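Local coordinates for tyrosine-protein phosphatase non-receptor type 18 (Homo sapiens, PDB 2OC3) that removes phosphate from tyrosine residues of proteins, acting through its catalytic domain on autophosphorylated tyrosine kinases known to be overexpressed in tumour tissue, at residues G32-I37 with K270-R275; R97-S102 with R250-T255; D118-V123 with K129-A134; L243-Y248 with F265-K270. All coordinates share one frame; numbering follows the deposited sequence.

Contact 1. Residues G32-I37 with K270-R275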
loop_
_atom_site.group_PDB
_atom_site.type_symbol
_atom_site.label_atom_id
_atom_site.label_comp_id
_atom_site.label_asym_id
_atom_site.label_seq_id
_atom_site.Cartn_x
_atom_site.Cartn_y
_atom_site.Cartn_z
ATOM N N GLY A 32 4.648 20.483 -13.662
ATOM C CA GLY A 32 4.615 19.998 -15.037
ATOM C C GLY A 32 4.852 18.507 -15.165
ATOM O O GLY A 32 4.185 17.819 -15.928
ATOM N N GLU A 33 5.808 18.003 -14.397
ATOM C CA GLU A 33 6.129 16.595 -14.404
ATOM C C GLU A 33 4.935 15.770 -13.916
ATOM O O GLU A 33 4.632 14.742 -14.523
ATOM C CB GLU A 33 7.336 16.348 -13.501
ATOM C CG GLU A 33 8.069 15.140 -13.798
ATOM C CD GLU A 33 9.398 15.095 -13.068
ATOM O OE1 GLU A 33 10.320 15.879 -13.373
ATOM O OE2 GLU A 33 9.510 14.256 -12.180
ATOM N N PHE A 34 4.292 16.204 -12.826
ATOM C CA PHE A 34 3.096 15.477 -12.361
ATOM C C PHE A 34 1.955 15.589 -13.378
ATOM O O PHE A 34 1.203 14.625 -13.588
ATOM C CB PHE A 34 2.627 15.886 -10.966
ATOM C CG PHE A 34 1.614 14.915 -10.379
ATOM C CD1 PHE A 34 1.986 13.609 -10.152
ATOM C CD2 PHE A 34 0.319 15.283 -10.147
ATOM C CE1 PHE A 34 1.074 12.670 -9.663
ATOM C CE2 PHE A 34 -0.618 14.328 -9.663
ATOM C CZ PHE A 34 -0.213 13.063 -9.409
ATOM N N SER A 35 1.828 16.742 -14.033
ATOM C CA SER A 35 0.772 16.875 -15.033
ATOM C C SER A 35 1.052 15.883 -16.168
ATOM O O SER A 35 0.121 15.237 -16.693
ATOM C CB SER A 35 0.716 18.319 -15.527
ATOM O OG SER A 35 -0.264 18.474 -16.527
ATOM N N ASP A 36 2.328 15.672 -16.517
ATOM C CA ASP A 36 2.689 14.702 -17.546
ATOM C C ASP A 36 2.395 13.264 -17.112
ATOM O O ASP A 36 1.977 12.428 -17.912
ATOM C CB ASP A 36 4.164 14.843 -17.935
ATOM C CG ASP A 36 4.452 16.114 -18.725
ATOM O OD1 ASP A 36 3.508 16.734 -19.287
ATOM O OD2 ASP A 36 5.642 16.491 -18.771
ATOM N N ILE A 37 2.692 12.945 -15.859
ATOM C CA ILE A 37 2.309 11.628 -15.362
ATOM C C ILE A 37 0.795 11.414 -15.507
ATOM O O ILE A 37 0.367 10.353 -15.940
ATOM C CB ILE A 37 2.715 11.393 -13.903
ATOM C CG1 ILE A 37 4.245 11.415 -13.758
ATOM C CG2 ILE A 37 2.164 10.051 -13.419
ATOM C CD1 ILE A 37 4.728 11.436 -12.323
ATOM N N LYS A 270 4.939 3.860 -13.929
ATOM C CA LYS A 270 4.799 2.389 -13.896
ATOM C C LYS A 270 3.855 1.883 -12.795
ATOM O O LYS A 270 3.083 0.970 -13.019
ATOM C CB LYS A 270 6.178 1.714 -13.808
ATOM C CG LYS A 270 7.041 1.803 -15.055
ATOM C CD LYS A 270 8.182 0.765 -15.037
ATOM N N MET A 271 3.911 2.497 -11.611
ATOM C CA MET A 271 3.031 2.207 -10.492
ATOM C C MET A 271 1.561 2.459 -10.875
ATOM O O MET A 271 0.650 1.681 -10.561
ATOM C CB MET A 271 3.430 3.087 -9.299
ATOM C CG MET A 271 4.835 2.770 -8.693
ATOM S SD MET A 271 4.728 1.891 -7.131
ATOM C CE MET A 271 3.434 2.880 -6.428
ATOM N N ARG A 272 1.355 3.599 -11.551
ATOM C CA ARG A 272 -0.010 3.966 -12.005
ATOM C C ARG A 272 -0.664 2.951 -12.968
ATOM O O ARG A 272 -1.909 2.937 -13.118
ATOM C CB ARG A 272 0.010 5.315 -12.721
ATOM C CG ARG A 272 0.059 6.472 -11.806
ATOM C CD ARG A 272 -1.318 6.888 -11.375
ATOM N NE ARG A 272 -1.281 8.211 -10.763
ATOM C CZ ARG A 272 -1.859 9.304 -11.238
ATOM N NH1 ARG A 272 -2.529 9.325 -12.390
ATOM N NH2 ARG A 272 -1.754 10.399 -10.531
ATOM N N LYS A 273 0.139 2.153 -13.663
ATOM C CA LYS A 273 -0.347 1.125 -14.586
ATOM C C LYS A 273 -0.643 -0.174 -13.856
ATOM O O LYS A 273 -1.055 -1.123 -14.485
ATOM C CB LYS A 273 0.659 0.883 -15.711
ATOM C CG LYS A 273 0.818 2.152 -16.543
ATOM C CD LYS A 273 1.768 1.998 -17.718
ATOM C CE LYS A 273 1.934 3.332 -18.451
ATOM N NZ LYS A 273 2.942 3.200 -19.546
ATOM N N GLN A 274 -0.412 -0.215 -12.536
ATOM C CA GLN A 274 -0.629 -1.414 -11.724
ATOM C C GLN A 274 -1.688 -1.275 -10.622
ATOM O O GLN A 274 -2.454 -2.185 -10.352
ATOM C CB GLN A 274 0.694 -1.849 -11.096
ATOM C CG GLN A 274 1.721 -2.249 -12.183
ATOM C CD GLN A 274 3.087 -2.504 -11.584
ATOM O OE1 GLN A 274 3.339 -3.588 -11.107
ATOM N NE2 GLN A 274 3.945 -1.520 -11.595
ATOM N N ARG A 275 -1.762 -0.078 -10.018
ATOM C CA ARG A 275 -2.809 0.294 -9.060
ATOM C C ARG A 275 -3.357 1.661 -9.456
ATOM O O ARG A 275 -2.595 2.591 -9.674
ATOM C CB ARG A 275 -2.225 0.358 -7.664
ATOM C CG ARG A 275 -3.220 0.735 -6.545
ATOM C CD ARG A 275 -4.219 -0.358 -6.215
ATOM N NE ARG A 275 -5.264 0.141 -5.304
ATOM C CZ ARG A 275 -6.451 -0.439 -5.123
ATOM N NH1 ARG A 275 -6.853 -1.482 -5.831
ATOM N NH2 ARG A 275 -7.304 0.077 -4.243
#
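R272 NH2 donates a hydrogen bond to the backbone oxygen of V279 and packs against the F34 ring, 3.3 Å from F34 CZ. A second atom of the same guanidinium, NE, donates to the oxygen of A278, and these two bonds to consecutive carbonyls probably fix the group against which the phenyl ring packs. The planes of ring and guanidinium stand 79° apart, and F34 CZ comes to the guanidinium edge, near its plane. The R272 chain turns sharply at chi2 (-87°) and then runs out extended, which brings its end across the gap to helix 29-47. Nearer the backbone, I37 CG2 lies 4.5 Å from R272 CG, a looser apolar touch. The pair thus joins an N-terminal helix of the phosphatase domain to the segment leading into the Q-loop of classical tyrosine phosphatases, where Q280, a substrate-binding residue by similarity, has its side chain about 5 Å from that of R272. The chain turns compactly over K270-R275. K270 O accepts Q274 NE2 at 3.0 Å in a nearly straight bond (172°), and K273 N reaches the same oxygen from the other face of its plane at 3.2 Å. M271 O likewise takes two backbone donors, Q274 N and R275 N. Beyond the turn R275 donates to the carbonyls of A235 and G236 in the phosphate-binding loop.

Contact 2. Residues R97-S102 with R250-T255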
loop_
_atom_site.group_PDB
_atom_site.type_symbol
_atom_site.label_atom_id
_atom_site.label_comp_id
_atom_site.label_asym_id
_atom_site.label_seq_id
_atom_site.Cartn_x
_atom_site.Cartn_y
_atom_site.Cartn_z
ATOM N N ARG A 97 4.759 -4.704 -8.845
ATOM C CA ARG A 97 6.083 -5.302 -8.998
ATOM C C ARG A 97 7.164 -4.495 -8.279
ATOM O O ARG A 97 7.115 -3.270 -8.245
ATOM C CB ARG A 97 6.443 -5.332 -10.475
ATOM C CG ARG A 97 5.617 -6.279 -11.283
ATOM C CD ARG A 97 6.068 -6.316 -12.729
ATOM N NE ARG A 97 5.601 -5.143 -13.458
ATOM C CZ ARG A 97 4.403 -5.015 -14.034
ATOM N NH1 ARG A 97 3.501 -5.989 -13.977
ATOM N NH2 ARG A 97 4.102 -3.894 -14.665
ATOM N N GLY A 98 8.127 -5.207 -7.705
ATOM C CA GLY A 98 9.258 -4.589 -7.041
ATOM C C GLY A 98 10.502 -4.565 -7.902
ATOM O O GLY A 98 10.481 -4.840 -9.118
ATOM N N VAL A 99 11.600 -4.219 -7.248
ATOM C CA VAL A 99 12.848 -3.941 -7.985
ATOM C C VAL A 99 13.382 -5.194 -8.673
ATOM O O VAL A 99 14.111 -5.071 -9.647
ATOM C CB VAL A 99 13.926 -3.330 -7.076
ATOM C CG1 VAL A 99 13.430 -1.990 -6.537
ATOM C CG2 VAL A 99 14.322 -4.275 -5.998
ATOM N N ASP A 100 13.018 -6.376 -8.198
ATOM C CA ASP A 100 13.494 -7.634 -8.842
ATOM C C ASP A 100 12.466 -8.201 -9.841
ATOM O O ASP A 100 12.664 -9.292 -10.383
ATOM C CB ASP A 100 13.938 -8.686 -7.799
ATOM C CG ASP A 100 12.784 -9.247 -6.975
ATOM O OD1 ASP A 100 11.638 -8.749 -7.108
ATOM O OD2 ASP A 100 13.023 -10.195 -6.190
ATOM N N GLY A 101 11.396 -7.449 -10.103
ATOM C CA GLY A 101 10.329 -7.871 -11.015
ATOM C C GLY A 101 9.300 -8.803 -10.386
ATOM O O GLY A 101 8.337 -9.171 -11.044
ATOM N N SER A 102 9.502 -9.184 -9.127
ATOM C CA SER A 102 8.602 -10.053 -8.371
ATOM C C SER A 102 7.410 -9.232 -7.877
ATOM O O SER A 102 7.443 -7.996 -7.946
ATOM C CB SER A 102 9.315 -10.628 -7.144
ATOM O OG SER A 102 9.567 -9.606 -6.186
ATOM N N ARG A 250 14.084 3.029 -2.246
ATOM C CA ARG A 250 15.028 2.690 -1.190
ATOM C C ARG A 250 15.663 1.339 -1.453
ATOM O O ARG A 250 16.845 1.161 -1.160
ATOM C CB ARG A 250 14.322 2.687 0.157
ATOM C CG ARG A 250 15.243 2.477 1.345
ATOM C CD ARG A 250 14.551 2.807 2.645
ATOM N NE ARG A 250 15.433 2.487 3.776
ATOM C CZ ARG A 250 15.535 1.279 4.315
ATOM N NH1 ARG A 250 14.816 0.249 3.925
ATOM N NH2 ARG A 250 16.382 1.094 5.335
ATOM N N GLN A 251 14.928 0.377 -1.980
ATOM C CA GLN A 251 15.505 -0.914 -2.307
ATOM C C GLN A 251 16.543 -0.758 -3.416
ATOM O O GLN A 251 17.616 -1.391 -3.338
ATOM C CB GLN A 251 14.439 -1.903 -2.694
ATOM C CG GLN A 251 13.544 -2.284 -1.508
ATOM C CD GLN A 251 14.330 -2.871 -0.336
ATOM O OE1 GLN A 251 14.755 -2.173 0.603
ATOM N NE2 GLN A 251 14.512 -4.174 -0.396
ATOM N N LEU A 252 16.276 0.065 -4.418
ATOM C CA LEU A 252 17.298 0.342 -5.455
ATOM C C LEU A 252 18.547 0.925 -4.815
ATOM O O LEU A 252 19.678 0.539 -5.128
ATOM C CB LEU A 252 16.792 1.317 -6.519
ATOM C CG LEU A 252 15.701 0.818 -7.467
ATOM C CD1 LEU A 252 15.299 1.972 -8.425
ATOM C CD2 LEU A 252 16.131 -0.462 -8.201
ATOM N N LEU A 253 18.370 1.870 -3.912
ATOM C CA LEU A 253 19.499 2.561 -3.285
ATOM C C LEU A 253 20.344 1.590 -2.482
ATOM O O LEU A 253 21.586 1.546 -2.617
ATOM C CB LEU A 253 18.980 3.661 -2.366
ATOM C CG LEU A 253 19.990 4.562 -1.678
ATOM C CD1 LEU A 253 20.738 5.377 -2.718
ATOM C CD2 LEU A 253 19.264 5.459 -0.692
ATOM N N LEU A 254 19.706 0.757 -1.683
ATOM C CA LEU A 254 20.456 -0.140 -0.807
ATOM C C LEU A 254 21.141 -1.271 -1.579
ATOM O O LEU A 254 22.137 -1.846 -1.116
ATOM C CB LEU A 254 19.523 -0.725 0.260
ATOM C CG LEU A 254 18.918 0.292 1.218
ATOM C CD1 LEU A 254 17.827 -0.381 2.043
ATOM C CD2 LEU A 254 19.991 0.901 2.139
ATOM N N THR A 255 20.623 -1.603 -2.748
ATOM C CA THR A 255 21.205 -2.646 -3.608
ATOM C C THR A 255 22.161 -2.051 -4.651
ATOM O O THR A 255 22.646 -2.782 -5.519
ATOM C CB THR A 255 20.151 -3.460 -4.309
ATOM O OG1 THR A 255 19.334 -2.618 -5.112
ATOM C CG2 THR A 255 19.279 -4.222 -3.273
#
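V99 makes the whole contact for its segment, meeting L252 and Q251 from the second position of a type I beta turn that runs from G98 to G101. Its CG1 approaches L252 CD2 to 3.5 Å, and L252 CG lies 3.7 Å from that same CG1, the two side chains sliding past each other in opposite directions. Q251 contributes only its base: CB is 4.0 Å from V99 CG1, after which the chain bends at chi2 (-58°) and carries the amide away. The turn that presents V99 is held by its own bonds. G101 N donates to G98 O, and G98 N donates to S102 O at 2.9 Å, which closes the hairpin between strands 93-97 and 103-108. D100 OD1 accepts S102 N at 3.0 Å, from above the carboxylate plane, forming an Asx turn. Within the helical segment, T255 OG1 donates to Q251 O at 2.8 Å near the end of helix 238-254. L252 also touches M257, I258 and F262. No hydrogen bond passes between the segments: each of the polar bonds named stays within one or the other, and what joins the two is van der Waals packing of aliphatic groups.

Contact 3. Residues D118-V123 with K129-A134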
loop_
_atom_site.group_PDB
_atom_site.type_symbol
_atom_site.label_atom_id
_atom_site.label_comp_id
_atom_site.label_asym_id
_atom_site.label_seq_id
_atom_site.Cartn_x
_atom_site.Cartn_y
_atom_site.Cartn_z
ATOM N N ASP A 118 -12.179 -10.813 3.915
ATOM C CA ASP A 118 -11.393 -10.859 2.683
ATOM C C ASP A 118 -9.979 -10.288 2.842
ATOM O O ASP A 118 -9.001 -10.790 2.285
ATOM C CB ASP A 118 -12.140 -10.177 1.559
ATOM C CG ASP A 118 -13.453 -10.876 1.206
ATOM O OD1 ASP A 118 -13.552 -12.114 1.421
ATOM O OD2 ASP A 118 -14.358 -10.159 0.702
ATOM N N PHE A 119 -9.873 -9.207 3.609
ATOM C CA PHE A 119 -8.580 -8.640 3.946
ATOM C C PHE A 119 -7.669 -9.672 4.624
ATOM O O PHE A 119 -6.517 -9.838 4.249
ATOM C CB PHE A 119 -8.768 -7.406 4.836
ATOM C CG PHE A 119 -7.512 -6.759 5.238
ATOM C CD1 PHE A 119 -6.943 -5.785 4.427
ATOM C CD2 PHE A 119 -6.920 -7.048 6.450
ATOM C CE1 PHE A 119 -5.778 -5.125 4.825
ATOM C CE2 PHE A 119 -5.752 -6.426 6.830
ATOM C CZ PHE A 119 -5.176 -5.476 6.008
ATOM N N TRP A 120 -8.213 -10.401 5.596
ATOM C CA TRP A 120 -7.384 -11.453 6.253
ATOM C C TRP A 120 -7.108 -12.641 5.340
ATOM O O TRP A 120 -6.035 -13.209 5.383
ATOM C CB TRP A 120 -7.969 -11.861 7.603
ATOM C CG TRP A 120 -7.732 -10.800 8.644
ATOM C CD1 TRP A 120 -8.665 -10.003 9.240
ATOM C CD2 TRP A 120 -6.461 -10.393 9.159
ATOM N NE1 TRP A 120 -8.044 -9.120 10.083
ATOM C CE2 TRP A 120 -6.703 -9.347 10.084
ATOM C CE3 TRP A 120 -5.152 -10.812 8.959
ATOM C CZ2 TRP A 120 -5.662 -8.711 10.788
ATOM C CZ3 TRP A 120 -4.129 -10.192 9.687
ATOM C CH2 TRP A 120 -4.407 -9.143 10.563
ATOM N N ARG A 121 -8.047 -13.001 4.457
ATOM C CA ARG A 121 -7.735 -14.029 3.452
ATOM C C ARG A 121 -6.532 -13.627 2.586
ATOM O O ARG A 121 -5.652 -14.443 2.257
ATOM C CB ARG A 121 -8.946 -14.271 2.541
ATOM C CG ARG A 121 -10.115 -15.018 3.185
ATOM C CD ARG A 121 -11.417 -14.910 2.330
ATOM N NE ARG A 121 -11.265 -15.602 1.076
ATOM C CZ ARG A 121 -11.838 -15.273 -0.090
ATOM N NH1 ARG A 121 -12.645 -14.224 -0.243
ATOM N NH2 ARG A 121 -11.602 -16.064 -1.104
ATOM N N LEU A 122 -6.497 -12.343 2.213
ATOM C CA LEU A 122 -5.389 -11.787 1.428
ATOM C C LEU A 122 -4.092 -11.929 2.222
ATOM O O LEU A 122 -3.116 -12.501 1.724
ATOM C CB LEU A 122 -5.667 -10.316 1.053
ATOM C CG LEU A 122 -4.618 -9.528 0.272
ATOM C CD1 LEU A 122 -5.286 -8.295 -0.350
ATOM C CD2 LEU A 122 -3.476 -9.053 1.148
ATOM N N VAL A 123 -4.094 -11.424 3.466
ATOM C CA VAL A 123 -2.884 -11.447 4.276
ATOM C C VAL A 123 -2.411 -12.908 4.460
ATOM O O VAL A 123 -1.225 -13.219 4.331
ATOM C CB VAL A 123 -3.162 -10.760 5.618
ATOM C CG1 VAL A 123 -2.024 -11.038 6.610
ATOM C CG2 VAL A 123 -3.391 -9.270 5.398
ATOM N N LYS A 129 3.851 -10.688 6.068
ATOM C CA LYS A 129 4.494 -10.540 7.369
ATOM C C LYS A 129 4.297 -9.121 7.925
ATOM O O LYS A 129 4.256 -8.940 9.143
ATOM C CB LYS A 129 5.986 -10.831 7.225
ATOM C CG LYS A 129 6.271 -12.286 6.855
ATOM C CD LYS A 129 7.735 -12.572 6.573
ATOM N N VAL A 130 4.185 -8.148 7.027
ATOM C CA VAL A 130 4.086 -6.721 7.439
ATOM C C VAL A 130 2.975 -6.031 6.648
ATOM O O VAL A 130 2.897 -6.153 5.414
ATOM C CB VAL A 130 5.391 -5.982 7.198
ATOM C CG1 VAL A 130 5.353 -4.597 7.810
ATOM C CG2 VAL A 130 6.570 -6.723 7.793
ATOM N N ILE A 131 2.102 -5.354 7.382
ATOM C CA ILE A 131 1.083 -4.465 6.842
ATOM C C ILE A 131 1.468 -3.011 7.124
ATOM O O ILE A 131 1.876 -2.693 8.283
ATOM C CB ILE A 131 -0.261 -4.723 7.498
ATOM C CG1 ILE A 131 -0.719 -6.174 7.316
ATOM C CG2 ILE A 131 -1.374 -3.749 6.984
ATOM C CD1 ILE A 131 -1.880 -6.540 8.229
ATOM N N LEU A 132 1.393 -2.142 6.127
ATOM C CA LEU A 132 1.586 -0.720 6.321
ATOM C C LEU A 132 0.257 -0.052 6.056
ATOM O O LEU A 132 -0.241 -0.153 4.944
ATOM C CB LEU A 132 2.635 -0.168 5.364
ATOM C CG LEU A 132 4.094 -0.638 5.527
ATOM C CD1 LEU A 132 4.385 -1.957 4.890
ATOM C CD2 LEU A 132 5.069 0.417 4.978
ATOM N N MET A 133 -0.256 0.690 7.029
ATOM C CA MET A 133 -1.554 1.367 6.977
ATOM C C MET A 133 -1.272 2.871 7.023
ATOM O O MET A 133 -0.629 3.360 7.968
ATOM C CB MET A 133 -2.435 0.978 8.179
ATOM C CG MET A 133 -3.676 1.820 8.304
ATOM S SD MET A 133 -4.759 1.079 9.529
ATOM C CE MET A 133 -6.141 2.230 9.566
ATOM N N ALA A 134 -1.704 3.618 6.000
ATOM C CA ALA A 134 -1.397 5.038 5.922
ATOM C C ALA A 134 -2.627 5.877 6.059
ATOM O O ALA A 134 -2.791 6.838 5.290
ATOM C CB ALA A 134 -0.722 5.388 4.566
#
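I131 CD1 is the point on which helix 118-123 converges, for F119, W120 and V123 all meet strand 130-133 through this one methyl group. F119 CZ and CE2 each lie 4.1 Å from it, V123 CG2 follows at 4.2 Å, and W120 CH2 is the most distant of the three side chains at 4.3 Å. The extended chi2 of I131 (166°) holds CD1 out from the strand into this group. F119 comes to meet it from the opposite direction, a chi1 of 180° setting CG anti to the backbone N and sending the ring toward the strand. The two aromatic residues also support one another: F119 CD2 sits 4.2 Å above the plane of the W120 ring, offset toward its rim. These long side chains bridge axes that come no closer than 11.4 Å. The contact is loose where the chain turns from helix to strand: the backbones are nearest there, with V123 CA and K129 CA 8.1 Å apart, yet K129 is partly exposed, its CB is directed away from the helix and its side chain makes no contact with it. The far side of the helix is polar yet still buried: R121 NH1 makes a salt bridge of 2.8 Å with D118 OD1, and its NH2 donates to the carbonyls of L81 and S88. On the strand, V130 and L132 turn their side chains to helix 209-222, whereas I131 faces helix 116-125. This alternation belongs to a central mixed sheet with helices on both sides, the alpha/beta fold of classical tyrosine phosphatases.

Contact 4. Residues L243-Y248 with F265-K270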
loop_
_atom_site.group_PDB
_atom_site.type_symbol
_atom_site.label_atom_id
_atom_site.label_comp_id
_atom_site.label_asym_id
_atom_site.label_seq_id
_atom_site.Cartn_x
_atom_site.Cartn_y
_atom_site.Cartn_z
ATOM N N LEU A 243 4.012 5.323 -0.339
ATOM C CA LEU A 243 4.765 4.341 0.434
ATOM C C LEU A 243 5.448 3.308 -0.446
ATOM O O LEU A 243 6.619 2.966 -0.219
ATOM C CB LEU A 243 3.890 3.609 1.446
ATOM C CG LEU A 243 3.497 4.403 2.682
ATOM C CD1 LEU A 243 2.589 3.632 3.580
ATOM C CD2 LEU A 243 4.715 4.864 3.515
ATOM N N CYS A 244 4.728 2.773 -1.439
ATOM C CA CYS A 244 5.316 1.739 -2.306
ATOM C C CYS A 244 6.469 2.317 -3.099
ATOM O O CYS A 244 7.515 1.648 -3.292
ATOM C CB CYS A 244 4.297 1.132 -3.260
ATOM S SG CYS A 244 3.004 0.148 -2.399
ATOM N N THR A 245 6.334 3.553 -3.554
ATOM C CA THR A 245 7.394 4.156 -4.359
ATOM C C THR A 245 8.627 4.443 -3.493
ATOM O O THR A 245 9.769 4.220 -3.936
ATOM C CB THR A 245 6.926 5.456 -5.044
ATOM O OG1 THR A 245 5.799 5.165 -5.880
ATOM C CG2 THR A 245 8.054 6.048 -5.888
ATOM N N VAL A 246 8.424 4.928 -2.269
ATOM C CA VAL A 246 9.548 5.209 -1.392
ATOM C C VAL A 246 10.316 3.907 -1.121
ATOM O O VAL A 246 11.559 3.850 -1.167
ATOM C CB VAL A 246 9.058 5.854 -0.074
ATOM C CG1 VAL A 246 10.190 5.876 1.006
ATOM C CG2 VAL A 246 8.487 7.233 -0.332
ATOM N N ASP A 247 9.589 2.835 -0.858
ATOM C CA ASP A 247 10.249 1.568 -0.592
ATOM C C ASP A 247 10.957 1.060 -1.823
ATOM O O ASP A 247 12.073 0.536 -1.704
ATOM C CB ASP A 247 9.275 0.482 -0.147
ATOM C CG ASP A 247 9.980 -0.823 0.117
ATOM O OD1 ASP A 247 10.594 -0.931 1.201
ATOM O OD2 ASP A 247 9.923 -1.722 -0.728
ATOM N N TYR A 248 10.313 1.118 -2.991
ATOM C CA TYR A 248 10.951 0.697 -4.252
ATOM C C TYR A 248 12.292 1.436 -4.461
ATOM O O TYR A 248 13.345 0.814 -4.751
ATOM C CB TYR A 248 9.977 0.951 -5.398
ATOM C CG TYR A 248 10.420 0.468 -6.767
ATOM C CD1 TYR A 248 9.887 -0.696 -7.309
ATOM C CD2 TYR A 248 11.272 1.241 -7.551
ATOM C CE1 TYR A 248 10.253 -1.124 -8.587
ATOM C CE2 TYR A 248 11.641 0.816 -8.824
ATOM C CZ TYR A 248 11.132 -0.367 -9.312
ATOM O OH TYR A 248 11.454 -0.814 -10.588
ATOM N N PHE A 265 9.910 9.884 -12.264
ATOM C CA PHE A 265 8.756 9.971 -13.155
ATOM C C PHE A 265 8.400 8.574 -13.656
ATOM O O PHE A 265 7.240 8.142 -13.626
ATOM C CB PHE A 265 9.065 10.951 -14.300
ATOM C CG PHE A 265 8.018 11.001 -15.372
ATOM C CD1 PHE A 265 7.068 12.023 -15.387
ATOM C CD2 PHE A 265 7.989 10.052 -16.365
ATOM C CE1 PHE A 265 6.104 12.057 -16.383
ATOM C CE2 PHE A 265 7.031 10.084 -17.363
ATOM C CZ PHE A 265 6.093 11.093 -17.359
ATOM N N ASP A 266 9.402 7.840 -14.136
ATOM C CA ASP A 266 9.155 6.539 -14.737
ATOM C C ASP A 266 8.651 5.532 -13.693
ATOM O O ASP A 266 7.816 4.688 -14.005
ATOM C CB ASP A 266 10.438 5.988 -15.373
ATOM C CG ASP A 266 10.854 6.738 -16.630
ATOM O OD1 ASP A 266 10.045 7.505 -17.203
ATOM O OD2 ASP A 266 12.018 6.540 -17.063
ATOM N N VAL A 267 9.153 5.642 -12.467
ATOM C CA VAL A 267 8.724 4.732 -11.381
ATOM C C VAL A 267 7.244 4.960 -11.067
ATOM O O VAL A 267 6.468 4.012 -11.013
ATOM C CB VAL A 267 9.571 4.903 -10.099
ATOM C CG1 VAL A 267 9.005 4.054 -8.954
ATOM C CG2 VAL A 267 11.063 4.549 -10.389
ATOM N N VAL A 268 6.867 6.223 -10.882
ATOM C CA VAL A 268 5.484 6.545 -10.558
ATOM C C VAL A 268 4.540 6.173 -11.715
ATOM O O VAL A 268 3.488 5.581 -11.485
ATOM C CB VAL A 268 5.337 8.004 -10.166
ATOM C CG1 VAL A 268 3.836 8.367 -9.975
ATOM C CG2 VAL A 268 6.165 8.282 -8.861
ATOM N N LEU A 269 4.939 6.484 -12.950
ATOM C CA LEU A 269 4.093 6.115 -14.085
ATOM C C LEU A 269 3.880 4.617 -14.122
ATOM O O LEU A 269 2.766 4.134 -14.339
ATOM C CB LEU A 269 4.697 6.572 -15.414
ATOM C CG LEU A 269 3.848 6.362 -16.666
ATOM C CD1 LEU A 269 2.431 6.923 -16.473
ATOM C CD2 LEU A 269 4.586 7.019 -17.849
ATOM N N LYS A 270 4.939 3.860 -13.929
ATOM C CA LYS A 270 4.799 2.389 -13.896
ATOM C C LYS A 270 3.855 1.883 -12.795
ATOM O O LYS A 270 3.083 0.970 -13.019
ATOM C CB LYS A 270 6.178 1.714 -13.808
ATOM C CG LYS A 270 7.041 1.803 -15.055
ATOM C CD LYS A 270 8.182 0.765 -15.037
#
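V267 points its CB at helix 243-248, and both of its methyl groups find partners there in T245 and Y248. No atom of that segment lies within contact distance of CB itself; the branches do the touching. CG1, placed anti to the backbone N (chi1 174°), is 3.8 Å from T245 CG2 and 3.9 Å from Y248 CD2, and so fills the angle between two side chains one turn apart. CG2, on the other branch, meets the tyrosine ring further out, 4.1 Å from Y248 CE2. V267 comes at the ring obliquely. T245 splits its role between its two branches: CG2 faces helix 265-270 and also lies 4.2 Å from V268 CG2, while OG1 is turned back to the carbonyl of G241 in its own helix. Hence the one polar atom among the touching groups of T245 is satisfied without crossing the contact, and no hydrogen bond links the two segments. The nearest backbone approach is between T245 and V268, whose CA atoms are 6.9 Å apart. The segment axes pass at 10.5 Å with 133° between their directions, closer to antiparallel than to parallel. Around the pair, helix 282-296 contributes L288, which touches both T245 and V268. Helix 29-47 lies against F265, helix 209-222 packs against V246 and D247, and D247 bonds to Y105 of strand 103-108, placing the two helices between the N-terminal helix and the central sheet.

How the contacts relate
From the N terminus, contact 1 opens on helix 29-47 and closes only at residues 270-275, so its long loop encloses the other three. Contact 2 opens next, at the hairpin 97-102, and closes at 250-255. Contact 3 lies wholly within that span, a short local closure from helix 116-125 to strand 130-133. Contact 4 begins at 243, before contact 2 has closed, and ends at 270, so these two cross; it also shares K270 with contact 1. Helices 238-254 and 264-272 thus gather the N-terminal helix and the hairpin, while L243 packs on L132 and A134, linking contact 4 to the sheet of contact 3.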